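Local coordinates for A223 penton protein C-terminal domain-containing protein (Sulfolobus turreted icosahedral virus, PDB 4IL7) that probably forms part of the pentons of the icosahedral viral capsid, this chain being its C-terminal, partial jelly-roll domain, at residues Pro135-Ala138 and Gly139-Ile142. The protein carries 1 engineered substitution. Numbering follows the deposited sequence.
Sequences PVIA and GTQI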
ATOM      1  N   PRO A 135      -9.206  -0.592   4.976  1.00 23.97           N
ATOM      2  CA  PRO A 135      -9.285  -0.398   6.421  1.00 26.17           C
ATOM      3  C   PRO A 135      -8.217  -1.172   7.153  1.00 23.86           C
ATOM      4  O   PRO A 135      -8.013  -2.342   6.863  1.00 26.22           O
ATOM      5  CB  PRO A 135     -10.683  -0.944   6.769  1.00 32.88           C
ATOM      6  CG  PRO A 135     -11.406  -1.004   5.486  1.00 36.10           C
ATOM      7  CD  PRO A 135     -10.403  -1.230   4.423  1.00 27.92           C
ATOM      8  N   VAL A 136      -7.543  -0.535   8.086  1.00 22.76           N
ATOM      9  CA  VAL A 136      -6.486  -1.122   8.830  1.00 22.81           C
ATOM     10  C   VAL A 136      -6.514  -0.695  10.326  1.00 25.08           C
ATOM     11  O   VAL A 136      -7.001   0.392  10.695  1.00 25.11           O
ATOM     12  CB  VAL A 136      -5.095  -0.773   8.242  1.00 22.54           C
ATOM     13  CG1 VAL A 136      -4.931  -1.406   6.871  1.00 21.46           C
ATOM     14  CG2 VAL A 136      -4.848   0.720   8.180  1.00 22.64           C
ATOM     15  N   ILE A 137      -5.979  -1.559  11.175  1.00 26.07           N
ATOM     16  CA  ILE A 137      -5.817  -1.207  12.570  1.00 27.85           C
ATOM     17  C   ILE A 137      -4.330  -0.919  12.842  1.00 25.88           C
ATOM     18  O   ILE A 137      -3.398  -1.315  12.107  1.00 25.23           O
ATOM     19  CB  ILE A 137      -6.436  -2.233  13.537  1.00 32.62           C
ATOM     20  CG1 ILE A 137      -5.510  -3.398  13.658  1.00 31.37           C
ATOM     21  CG2 ILE A 137      -7.777  -2.727  12.985  1.00 38.05           C
ATOM     22  CD1 ILE A 137      -6.026  -4.419  14.644  1.00 36.02           C
ATOM     23  N   ALA A 138      -4.125  -0.142  13.874  1.00 28.51           N
ATOM     24  CA  ALA A 138      -2.796   0.239  14.325  1.00 28.54           C
ATOM     25  C   ALA A 138      -1.840  -0.925  14.468  1.00 26.62           C
ATOM     26  O   ALA A 138      -2.199  -1.974  15.034  1.00 29.20           O
ATOM     27  CB  ALA A 138      -2.910   0.981  15.632  1.00 31.83           C
ATOM     28  N   GLY A 139      -0.643  -0.782  13.938  1.00 26.99           N
ATOM     29  CA  GLY A 139       0.403  -1.783  14.023  1.00 26.46           C
ATOM     30  C   GLY A 139       0.399  -2.788  12.880  1.00 22.49           C
ATOM     31  O   GLY A 139       1.300  -3.618  12.785  1.00 26.82           O
ATOM     32  N   THR A 140      -0.585  -2.681  11.961  1.00 21.64           N
ATOM     33  CA  THR A 140      -0.568  -3.501  10.744  1.00 19.85           C
ATOM     34  C   THR A 140       0.741  -3.259  10.002  1.00 18.27           C
ATOM     35  O   THR A 140       1.216  -2.108   9.936  1.00 21.02           O
ATOM     36  CB  THR A 140      -1.787  -3.156   9.860  1.00 19.88           C
ATOM     37  OG1 THR A 140      -2.974  -3.479  10.586  1.00 22.23           O
ATOM     38  CG2 THR A 140      -1.790  -3.949   8.560  1.00 19.05           C
ATOM     39  N   GLN A 141       1.376  -4.281   9.470  1.00 17.68           N
ATOM     40  CA  GLN A 141       2.585  -4.167   8.701  1.00 18.43           C
ATOM     41  C   GLN A 141       2.312  -4.315   7.238  1.00 16.39           C
ATOM     42  O   GLN A 141       1.544  -5.160   6.802  1.00 17.68           O
ATOM     43  CB  GLN A 141       3.504  -5.276   9.119  1.00 20.87           C
ATOM     44  CG  GLN A 141       3.921  -5.184  10.594  1.00 29.30           C
ATOM     45  CD  GLN A 141       4.878  -4.112  10.860  1.00 33.63           C
ATOM     46  OE1 GLN A 141       4.571  -3.200  11.607  1.00 39.19           O
ATOM     47  NE2 GLN A 141       6.061  -4.221  10.277  1.00 39.15           N
ATOM     48  N   ILE A 142       2.970  -3.502   6.432  1.00 16.76           N
ATOM     49  CA  ILE A 142       3.040  -3.686   4.972  1.00 14.41           C
ATOM     50  C   ILE A 142       4.257  -4.520   4.712  1.00 14.83           C
ATOM     51  O   ILE A 142       5.420  -4.057   4.873  1.00 17.68           O
ATOM     52  CB  ILE A 142       3.181  -2.338   4.244  1.00 15.12           C
ATOM     53  CG1 ILE A 142       2.027  -1.433   4.591  1.00 15.99           C
ATOM     54  CG2 ILE A 142       3.280  -2.581   2.736  1.00 16.97           C
ATOM     55  CD1 ILE A 142       2.148  -0.027   4.001  1.00 18.38           C
TER
HETATM   56  O   HOH W   1      -5.452  -4.211   9.850  1.00 25.49           O
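I137 and T140 close a type II beta turn, a local contact in which the chain leaves strand 130-136 of one four-stranded antiparallel sheet and enters strand 141-147 of the other, at an end of the partial jelly roll. The carbonyl oxygen I137 O accepts two hydrogen bonds from T140. The turn bond from T140 N measures 3.1 Å, with an N-H...O angle of 157°, and the hydroxyl T140 OG1 donates to the same I137 O at 2.7 Å. Both donors come from one face of the carbonyl plane, tilted modestly from it. OG1 lies beside T140's own backbone N (chi1 -63°), and this brings both donors to the same oxygen. A water donates to T140 OG1 at 2.7 Å and accepts from I137 N at 3.0 Å, bridging the hydroxyl to that nitrogen. At the corner, G139 has a positive phi (90°), at which a CB would be jammed against A138 O, the carbonyl before it. I93 forms backbone hydrogen bonds with G139 and T140, and A138 N is hydrogen-bonded to N96 OD1. The threonine hydroxyl, donor and acceptor at once, thus reinforces the turn's backbone bond and fixes its own rotation.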